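Flavocytochrome C3 fumarate reductase (Shewanella frigidimarina, PDB 1QO8) catalyses, in vitro, the essentially one-way reduction of fumarate to succinate, using one FAD and four covalently bound c-type hemes per subunit of a homodimer. Local coordinates at residues D190-G195 and N199-V204; G309-N314 and A319-T324; K315-Y320 and G340-K345; A511-L514 and P520-G523. All blocks are in the same frame, centred on the assembly; numbering follows the deposited sequence.

Contact 1. Residues D190-G195 and N199-V204; sequences DAMKGG and NDIKLV
M192 reaches N199, I201 and V204 because its chain is bent: CG stands opposite its carbonyl carbon (chi1 -69°), and further bends at chi2 and chi3 carry SD and CE over to the segment N199-V204. The sulfur then sits among three neighbours, 3.6 Å from N199 CB and 3.9 Å from V204 CG2, with I201 CD1 also beside it. The methyl CE ends 3.4 Å from the backbone oxygen N199 O. I201, with CG1 trans to its own N (chi1 -177°), lays CD1 against M192 CG at 3.8 Å, the two chains crossing at about a right angle, whereas M192 and N199 run past one another in opposite directions. One helical turn further on, V204 CG1 meets the methyl A191 CB at 3.7 Å, where the backbones of the two helices come nearest. G195, just past the end of its helix, faces N199, and a side chain pointing from it toward N199 would collide with the asparagine's end group. D200 caps the second helix, its OD1 accepting from K202 N at 3.1 Å, and the same oxygen has K202 NZ as a salt-bridge partner. Behind the first helix, D190 is held by R235 and R238. N543 of helix 543-563 packs on A191. The arrangement is that of two consecutive helices of the FAD-binding domain joined by a short loop: helix 184-194 ends, the loop leads into helix 201-220, N-capped by D200, and one bent methionine is packed between them.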
# COMPACT_ATOMS: atom_id res chain seq x y z
N ASP A 190 -22.63 13.56 -3.96
CA ASP A 190 -21.68 13.99 -4.97
C ASP A 190 -20.28 13.51 -4.64
O ASP A 190 -19.49 13.09 -5.50
CB ASP A 190 -21.69 15.54 -5.06
CG ASP A 190 -22.88 16.18 -5.76
OD1 ASP A 190 -23.84 15.51 -6.20
OD2 ASP A 190 -22.95 17.43 -5.89
N ALA A 191 -19.88 13.68 -3.37
CA ALA A 191 -18.56 13.20 -2.95
C ALA A 191 -18.45 11.68 -3.11
O ALA A 191 -17.42 11.11 -3.53
CB ALA A 191 -18.29 13.62 -1.48
N MET A 192 -19.50 10.98 -2.67
CA MET A 192 -19.42 9.50 -2.64
C MET A 192 -19.23 8.95 -4.04
O MET A 192 -18.47 8.05 -4.37
CB MET A 192 -20.65 8.92 -1.93
CG MET A 192 -20.64 9.24 -0.43
SD MET A 192 -19.30 8.45 0.48
CE MET A 192 -19.60 6.71 0.09
N LYS A 193 -19.97 9.57 -4.96
CA LYS A 193 -19.94 9.26 -6.38
C LYS A 193 -18.59 9.66 -6.96
O LYS A 193 -17.99 8.92 -7.77
CB LYS A 193 -21.09 10.01 -7.05
CG LYS A 193 -21.00 9.89 -8.56
CD LYS A 193 -22.09 10.62 -9.32
CE LYS A 193 -21.90 10.32 -10.81
NZ LYS A 193 -22.73 11.18 -11.69
N GLY A 194 -18.12 10.86 -6.55
CA GLY A 194 -16.81 11.30 -7.11
C GLY A 194 -15.72 10.33 -6.60
O GLY A 194 -14.80 10.03 -7.32
N GLY A 195 -15.83 9.80 -5.39
CA GLY A 195 -14.89 8.82 -4.87
C GLY A 195 -15.06 7.38 -5.29
O GLY A 195 -14.52 6.46 -4.64
N ASN A 199 -15.38 6.20 -0.31
CA ASN A 199 -15.15 7.14 0.75
C ASN A 199 -15.79 6.56 2.04
O ASN A 199 -16.81 5.92 1.93
CB ASN A 199 -15.74 8.56 0.66
CG ASN A 199 -15.71 9.20 -0.70
OD1 ASN A 199 -15.40 10.39 -0.94
ND2 ASN A 199 -16.13 8.44 -1.67
N ASP A 200 -15.15 6.78 3.15
CA ASP A 200 -15.75 6.61 4.47
C ASP A 200 -16.91 7.60 4.65
O ASP A 200 -16.78 8.80 4.97
CB ASP A 200 -14.64 6.80 5.50
CG ASP A 200 -15.13 6.50 6.91
OD1 ASP A 200 -16.31 6.58 7.25
OD2 ASP A 200 -14.35 6.16 7.80
N ILE A 201 -18.12 7.03 4.53
CA ILE A 201 -19.37 7.78 4.52
C ILE A 201 -19.51 8.61 5.78
O ILE A 201 -20.13 9.67 5.68
CB ILE A 201 -20.63 6.94 4.27
CG1 ILE A 201 -21.90 7.77 4.18
CG2 ILE A 201 -20.83 5.90 5.39
CD1 ILE A 201 -22.21 8.49 2.91
N LYS A 202 -18.96 8.18 6.90
CA LYS A 202 -19.02 8.97 8.11
C LYS A 202 -18.14 10.22 8.03
O LYS A 202 -18.50 11.27 8.58
CB LYS A 202 -18.63 8.12 9.33
CG LYS A 202 -19.29 6.77 9.34
CD LYS A 202 -18.57 5.69 10.11
CE LYS A 202 -17.05 5.68 10.05
NZ LYS A 202 -16.56 4.26 9.90
N LEU A 203 -16.99 10.06 7.35
CA LEU A 203 -16.11 11.25 7.29
C LEU A 203 -16.76 12.24 6.33
O LEU A 203 -16.79 13.45 6.61
CB LEU A 203 -14.72 10.77 6.88
CG LEU A 203 -13.96 9.81 7.80
CD1 LEU A 203 -12.58 9.55 7.20
CD2 LEU A 203 -13.84 10.38 9.22
N VAL A 204 -17.34 11.73 5.25
CA VAL A 204 -18.01 12.54 4.24
C VAL A 204 -19.17 13.34 4.81
O VAL A 204 -19.34 14.51 4.42
CB VAL A 204 -18.46 11.73 3.01
CG1 VAL A 204 -19.10 12.56 1.92
CG2 VAL A 204 -17.18 11.10 2.43

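Contact 2. Residues G309-N314 and A319-T324; sequences GGYGMN and AYYRPT. With FAD (flavin-adenine dinucleotide), chain G.
Y311 and Y321 bring their rings together at a slant, centroids 5.4 Å apart and planes inclined at 59°. The touch is made by the phenol end of Y311: its OH lies 3.3 Å from Y321 CD2, and its CZ is 3.5 Å from the same carbon. With CG set between the backbone N and the carbonyl carbon (chi1 61°), the Y311 ring leaves its beta turn toward the helix end.

The polar bonds run around this aromatic pair. Y311 OH is hydrogen-bonded to the backbone oxygen of I354, and N314 N closes the type I turn on Y311 O at 2.8 Å. R322 NH1 makes a weak bond to Y321 O and a salt bridge to D355. A leucine replacing Y311 would probably leave the I354 carbonyl without this partner and open a gap beside Y321.

Cofactor contact belongs to the other end of the loop, where G309 CA approaches FAD O3P to 3.3 Å. With its hydroxyl bonded to I354 O, Y311 can probably be buried at little polar cost, while its ring links the loop leaving the FAD pyrophosphate to the end of helix 315-321.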
# COMPACT_ATOMS: atom_id res chain seq x y z
N GLY A 309 0.25 16.83 5.12
CA GLY A 309 0.02 16.92 3.66
C GLY A 309 0.25 15.63 2.93
O GLY A 309 0.27 14.58 3.61
N GLY A 310 0.45 15.62 1.58
CA GLY A 310 0.24 14.33 0.87
C GLY A 310 1.65 13.76 0.54
O GLY A 310 2.66 14.31 1.04
N TYR A 311 1.76 12.80 -0.36
CA TYR A 311 3.02 12.12 -0.61
C TYR A 311 3.33 12.20 -2.11
O TYR A 311 4.32 11.60 -2.60
CB TYR A 311 3.08 10.67 -0.13
CG TYR A 311 2.15 9.60 -0.66
CD1 TYR A 311 2.51 8.94 -1.85
CD2 TYR A 311 0.95 9.25 -0.08
CE1 TYR A 311 1.68 7.98 -2.43
CE2 TYR A 311 0.14 8.24 -0.61
CZ TYR A 311 0.53 7.61 -1.79
OH TYR A 311 -0.21 6.60 -2.36
N GLY A 312 2.79 13.23 -2.79
CA GLY A 312 2.95 13.17 -4.28
C GLY A 312 4.33 13.48 -4.73
O GLY A 312 4.66 13.14 -5.89
N MET A 313 5.22 14.10 -3.92
CA MET A 313 6.60 14.32 -4.39
C MET A 313 7.56 13.28 -3.81
O MET A 313 8.78 13.30 -4.03
CB MET A 313 7.08 15.71 -3.92
CG MET A 313 6.12 16.82 -4.42
SD MET A 313 6.55 17.09 -6.15
CE MET A 313 8.05 18.04 -6.23
N ASN A 314 7.01 12.26 -3.15
CA ASN A 314 7.95 11.20 -2.67
C ASN A 314 7.98 10.18 -3.79
O ASN A 314 7.05 9.39 -3.98
CB ASN A 314 7.38 10.59 -1.34
CG ASN A 314 8.39 9.63 -0.69
OD1 ASN A 314 8.75 9.72 0.51
ND2 ASN A 314 8.93 8.78 -1.52
N ALA A 319 6.40 5.26 -6.78
CA ALA A 319 6.87 4.12 -7.53
C ALA A 319 6.40 2.82 -6.84
O ALA A 319 5.92 1.95 -7.55
CB ALA A 319 8.38 4.08 -7.68
N TYR A 320 6.29 2.77 -5.51
CA TYR A 320 5.80 1.59 -4.85
C TYR A 320 4.30 1.34 -4.93
O TYR A 320 3.81 0.21 -5.06
CB TYR A 320 6.20 1.55 -3.36
CG TYR A 320 6.27 0.05 -3.01
CD1 TYR A 320 7.33 -0.74 -3.42
CD2 TYR A 320 5.20 -0.49 -2.35
CE1 TYR A 320 7.34 -2.12 -3.12
CE2 TYR A 320 5.20 -1.85 -2.03
CZ TYR A 320 6.27 -2.64 -2.40
OH TYR A 320 6.21 -3.97 -2.08
N TYR A 321 3.51 2.38 -4.80
CA TYR A 321 2.06 2.28 -4.77
C TYR A 321 1.52 2.34 -6.19
O TYR A 321 0.48 1.77 -6.50
CB TYR A 321 1.48 3.41 -3.92
CG TYR A 321 1.77 3.39 -2.43
CD1 TYR A 321 1.65 2.17 -1.76
CD2 TYR A 321 2.19 4.49 -1.69
CE1 TYR A 321 1.87 2.08 -0.39
CE2 TYR A 321 2.42 4.39 -0.32
CZ TYR A 321 2.27 3.18 0.33
OH TYR A 321 2.48 3.03 1.67
N ARG A 322 2.15 3.13 -7.08
CA ARG A 322 1.59 3.43 -8.39
C ARG A 322 2.72 3.54 -9.41
O ARG A 322 3.00 4.62 -9.95
CB ARG A 322 0.82 4.80 -8.40
CG ARG A 322 -0.54 4.76 -7.74
CD ARG A 322 -1.50 3.98 -8.70
NE ARG A 322 -2.85 3.93 -8.11
CZ ARG A 322 -3.20 2.93 -7.27
NH1 ARG A 322 -2.30 1.99 -7.01
NH2 ARG A 322 -4.43 2.92 -6.75
N PRO A 323 3.44 2.44 -9.69
CA PRO A 323 4.48 2.43 -10.65
C PRO A 323 4.19 2.91 -12.04
O PRO A 323 5.14 3.45 -12.60
CB PRO A 323 5.02 0.95 -10.71
CG PRO A 323 3.80 0.20 -10.30
CD PRO A 323 3.03 1.05 -9.32
N THR A 324 2.97 2.94 -12.55
CA THR A 324 2.70 3.37 -13.90
C THR A 324 2.61 4.91 -13.92
O THR A 324 2.56 5.46 -15.01
CB THR A 324 1.40 2.85 -14.54
OG1 THR A 324 0.24 3.07 -13.72
CG2 THR A 324 1.60 1.38 -14.82
PA FAD G . -0.22 20.96 3.07
O1A FAD G . -0.87 22.28 2.76
O2A FAD G . 0.63 20.39 2.19
O5B FAD G . 0.81 21.38 4.17
C5B FAD G . 1.59 20.39 4.96
C4B FAD G . 2.70 21.20 5.81
O4B FAD G . 3.42 20.11 6.57
C3B FAD G . 3.81 21.78 4.88
O3B FAD G . 4.04 23.12 4.86
C2B FAD G . 5.01 20.77 5.00
O2B FAD G . 6.33 21.36 4.85
C1B FAD G . 4.87 20.41 6.43
N9A FAD G . 5.48 19.11 6.76
C8A FAD G . 5.53 17.97 6.01
N7A FAD G . 6.26 17.04 6.56
C5A FAD G . 6.72 17.58 7.76
C6A FAD G . 7.64 17.10 8.78
N6A FAD G . 8.19 15.92 8.77
N1A FAD G . 7.81 17.95 9.82
C2A FAD G . 7.32 19.24 9.85
N3A FAD G . 6.48 19.77 8.93
C4A FAD G . 6.25 18.90 7.91
N1 FAD G . -7.96 21.19 -3.26
C2 FAD G . -9.13 21.77 -3.15
O2 FAD G . -10.07 21.40 -2.53
N3 FAD G . -9.42 23.01 -3.79
C4 FAD G . -8.39 23.56 -4.53
O4 FAD G . -8.58 24.58 -5.14
C4X FAD G . -7.12 22.85 -4.69
N5 FAD G . -6.15 23.37 -5.47
C5X FAD G . -4.94 22.77 -5.57
C6 FAD G . -3.97 23.37 -6.38
C7 FAD G . -2.73 22.79 -6.49
C7M FAD G . -1.64 23.36 -7.34
C8 FAD G . -2.46 21.59 -5.73
C8M FAD G . -1.09 20.99 -5.79
C9 FAD G . -3.40 21.02 -4.91
C9A FAD G . -4.65 21.58 -4.79
N10 FAD G . -5.71 21.06 -4.01
C10 FAD G . -6.91 21.65 -3.94
C1' FAD G . -5.41 20.08 -2.92
C2' FAD G . -5.38 20.82 -1.54
O2' FAD G . -4.68 22.06 -1.90
C3' FAD G . -4.35 20.04 -0.69
O3' FAD G . -4.75 18.68 -0.52
C4' FAD G . -4.55 20.52 0.79
O4' FAD G . -4.11 21.91 0.76
C5' FAD G . -3.50 19.72 1.64
O5' FAD G . -3.46 20.52 2.99
P FAD G . -2.67 20.02 4.21
O1P FAD G . -2.94 21.06 5.28
O2P FAD G . -3.08 18.70 4.36
O3P FAD G . -1.31 19.95 3.72

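Contact 3. Residues K315-Y320 and G340-K345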
# COMPACT_ATOMS: atom_id res chain seq x y z
N LYS A 315 9.05 10.13 -4.54
CA LYS A 315 9.26 9.25 -5.66
C LYS A 315 9.28 7.74 -5.31
O LYS A 315 8.83 6.93 -6.15
CB LYS A 315 10.62 9.59 -6.31
CG LYS A 315 10.43 10.94 -7.13
CD LYS A 315 11.78 11.19 -7.81
CE LYS A 315 11.76 12.21 -8.93
NZ LYS A 315 11.79 13.62 -8.44
N GLU A 316 9.78 7.41 -4.13
CA GLU A 316 9.81 5.98 -3.75
C GLU A 316 8.41 5.53 -3.38
O GLU A 316 8.00 4.44 -3.79
CB GLU A 316 10.76 5.75 -2.53
CG GLU A 316 10.54 4.31 -2.06
CD GLU A 316 11.40 3.76 -0.94
OE1 GLU A 316 12.50 4.31 -0.74
OE2 GLU A 316 10.95 2.79 -0.30
N MET A 317 7.67 6.36 -2.63
CA MET A 317 6.32 5.96 -2.29
C MET A 317 5.46 5.84 -3.56
O MET A 317 4.69 4.90 -3.78
CB MET A 317 5.69 6.97 -1.30
CG MET A 317 6.34 6.94 0.09
SD MET A 317 5.71 8.19 1.19
CE MET A 317 4.03 7.82 1.54
N ILE A 318 5.52 6.87 -4.45
CA ILE A 318 4.77 6.79 -5.73
C ILE A 318 5.14 5.56 -6.55
O ILE A 318 4.24 4.91 -7.00
CB ILE A 318 5.04 8.06 -6.63
CG1 ILE A 318 4.49 9.26 -5.88
CG2 ILE A 318 4.50 7.84 -8.03
CD1 ILE A 318 3.00 9.40 -5.73
N ALA A 319 6.40 5.26 -6.78
CA ALA A 319 6.87 4.12 -7.53
C ALA A 319 6.40 2.82 -6.84
O ALA A 319 5.92 1.95 -7.55
CB ALA A 319 8.38 4.08 -7.68
N TYR A 320 6.29 2.77 -5.51
CA TYR A 320 5.80 1.59 -4.85
C TYR A 320 4.30 1.34 -4.93
O TYR A 320 3.81 0.21 -5.06
CB TYR A 320 6.20 1.55 -3.36
CG TYR A 320 6.27 0.05 -3.01
CD1 TYR A 320 7.33 -0.74 -3.42
CD2 TYR A 320 5.20 -0.49 -2.35
CE1 TYR A 320 7.34 -2.12 -3.12
CE2 TYR A 320 5.20 -1.85 -2.03
CZ TYR A 320 6.27 -2.64 -2.40
OH TYR A 320 6.21 -3.97 -2.08
N GLY A 340 4.47 12.18 7.15
CA GLY A 340 3.43 11.91 8.15
C GLY A 340 2.90 10.48 8.07
O GLY A 340 2.78 9.75 9.08
N VAL A 341 2.63 10.01 6.85
CA VAL A 341 2.38 8.62 6.57
C VAL A 341 3.55 7.70 6.91
O VAL A 341 3.25 6.62 7.43
CB VAL A 341 2.02 8.41 5.05
CG1 VAL A 341 2.24 6.97 4.59
CG2 VAL A 341 0.54 8.84 4.79
N LEU A 342 4.81 7.98 6.54
CA LEU A 342 5.90 7.12 6.89
C LEU A 342 6.08 6.98 8.41
O LEU A 342 6.24 5.85 8.86
CB LEU A 342 7.23 7.58 6.31
CG LEU A 342 7.18 7.60 4.75
CD1 LEU A 342 8.45 8.31 4.30
CD2 LEU A 342 6.95 6.17 4.24
N MET A 343 6.06 8.05 9.19
CA MET A 343 6.26 8.00 10.64
C MET A 343 5.10 7.26 11.32
O MET A 343 5.27 6.58 12.33
CB MET A 343 6.27 9.44 11.25
CG MET A 343 7.62 10.06 10.98
SD MET A 343 7.81 11.73 11.63
CE MET A 343 6.41 12.67 11.11
N ALA A 344 3.91 7.42 10.77
CA ALA A 344 2.71 6.77 11.31
C ALA A 344 2.77 5.26 11.08
O ALA A 344 2.56 4.44 12.00
CB ALA A 344 1.37 7.36 10.91
N LYS A 345 3.12 4.84 9.91
CA LYS A 345 3.25 3.46 9.49
C LYS A 345 4.28 2.71 10.37
O LYS A 345 4.02 1.64 10.87
CB LYS A 345 3.72 3.41 8.03
CG LYS A 345 3.45 2.00 7.47
CD LYS A 345 4.17 1.66 6.18
CE LYS A 345 5.36 2.48 5.78
NZ LYS A 345 5.96 2.19 4.42
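M317 carries the packed part of this contact alone on its side, reaching out from helix 315-321 to V341 and L342 on helix 339-346. Its chain runs straight out through chi2 (175°) and turns only at the last bond (chi3 67°), which separates the two jobs of its end. The methyl CE goes to V341, 3.6 Å from CG1, and the sulfur goes to L342, lying 3.9 Å from CD2 and equally near CG. Both partners meet it aslant, V341 offering one branch of its fork and L342 the branching end of its side chain. The helices themselves stay well apart, with M317 CA and L342 CA 9.3 Å from each other, and the methionine spans much of that separation. Behind the methyl, Y311 packs on M317 and I354 on V341, which keeps this side buried.

The other side is looser and more polar. L342 is partly open at the margin, and E316 stands exposed on the preceding position of the helix, its OE2 6.9 Å from K345 NZ, too far for a salt bridge. K345 instead turns to the second subunit, where its NZ bonds to the backbone oxygen of Y320 of that subunit and also makes a cation-pi contact with that tyrosine's ring. Y320 of the neighbouring subunit packs on M317 as well. Chemically, then, the two helices are joined by dispersion forces between a flexible thioether and branched aliphatic groups, while the K345 ammonium beside that join is used at the dimer interface.

Contact 4. Residues A511-L514 and P520-G523; sequences ASVL and PIDG
V513 and I521 are tied by one nearly straight antiparallel bond, I521 N to V513 O at 2.8 Å with an N-H...O angle of 170°, and L514 and P520 follow as a non-hydrogen-bonded pair. The same V513 O also receives a CA-H...O contact from P520 CA at 3.4 Å.

Around the proline the packing is apolar at two points: S512 CB touches P520 CB at 3.6 Å, and L514 CD2 lies against P520 CD at 3.8 Å. The other side belongs to I521. Its CG1, opposite the carbonyl carbon (chi1 -65°), sends CD1 along the L514 backbone to within 3.8 Å of L514 O, and A349 packs on the same isoleucine. V513 CG1 lies more loosely beside I521 CD1, at 4.3 Å. Replacing I521 with a serine would probably leave a gap between V513, the L514 backbone and A349. A water joins the strands a second time, donating to I521 O and accepting from S512 OG at 2.8 Å.

V513 and A511 make backbone bonds to L524 and A526, respectively, of strand 524-526. The short hairpin itself is held by one direct backbone bond, a water bridge and aliphatic packing.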
# COMPACT_ATOMS: atom_id res chain seq x y z
N ALA A 511 -10.85 12.16 14.47
CA ALA A 511 -9.56 12.41 13.88
C ALA A 511 -8.44 11.84 14.72
O ALA A 511 -7.30 12.32 14.60
CB ALA A 511 -9.26 13.90 13.62
N SER A 512 -8.73 10.79 15.49
CA SER A 512 -7.65 9.98 16.03
C SER A 512 -7.06 9.15 14.88
O SER A 512 -7.91 8.62 14.13
CB SER A 512 -8.21 8.94 17.03
OG SER A 512 -8.37 9.57 18.29
N VAL A 513 -5.74 9.01 14.85
CA VAL A 513 -5.19 7.97 13.99
C VAL A 513 -5.42 6.58 14.60
O VAL A 513 -5.29 6.38 15.81
CB VAL A 513 -3.69 8.25 13.79
CG1 VAL A 513 -3.04 7.19 12.92
CG2 VAL A 513 -3.51 9.64 13.12
N LEU A 514 -5.76 5.60 13.77
CA LEU A 514 -6.02 4.24 14.21
C LEU A 514 -4.82 3.31 14.03
O LEU A 514 -3.94 3.50 13.20
CB LEU A 514 -7.21 3.69 13.38
CG LEU A 514 -8.36 4.69 13.27
CD1 LEU A 514 -9.47 4.16 12.38
CD2 LEU A 514 -8.87 5.06 14.68
N PRO A 520 -8.06 3.77 18.12
CA PRO A 520 -7.35 5.05 18.23
C PRO A 520 -6.03 4.84 18.92
O PRO A 520 -5.87 4.07 19.89
CB PRO A 520 -8.34 5.93 19.01
CG PRO A 520 -9.48 5.02 19.39
CD PRO A 520 -9.55 4.01 18.27
N ILE A 521 -4.96 5.40 18.36
CA ILE A 521 -3.67 5.36 19.05
C ILE A 521 -3.70 6.56 20.01
O ILE A 521 -4.12 7.67 19.60
CB ILE A 521 -2.52 5.53 18.05
CG1 ILE A 521 -2.49 4.34 17.09
CG2 ILE A 521 -1.21 5.78 18.76
CD1 ILE A 521 -1.54 4.48 15.92
N ASP A 522 -3.42 6.27 21.26
CA ASP A 522 -3.43 7.19 22.36
C ASP A 522 -2.44 8.34 22.17
O ASP A 522 -1.23 8.09 22.12
CB ASP A 522 -3.01 6.42 23.66
CG ASP A 522 -3.17 7.37 24.85
OD1 ASP A 522 -4.29 7.86 25.07
OD2 ASP A 522 -2.13 7.64 25.50
N GLY A 523 -2.89 9.57 22.07
CA GLY A 523 -1.96 10.69 21.83
C GLY A 523 -1.84 11.14 20.37
O GLY A 523 -1.14 12.16 20.14
O HOH W 1 -5.79 9.53 19.39

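How the contacts relate
Contacts 2 and 3 form one unit: both use helix 315-321, share A319 and Y320, and meet where the Y311 ring packs on M317. Both also border the second subunit, so a buried interior of aromatic and thioether groups gives way to mixed aromatic, cationic and packing contacts at the dimer interface. Contacts 1 and 4 touch no other chain and lie farther from the chain's centre, though most of their touching residues are buried. Contact 1 joins consecutive helices by apolar packing, while contact 4 is the one with a clear direct hydrogen bond between its segments, as befits paired strands. Only contact 2 includes a residue touching FAD.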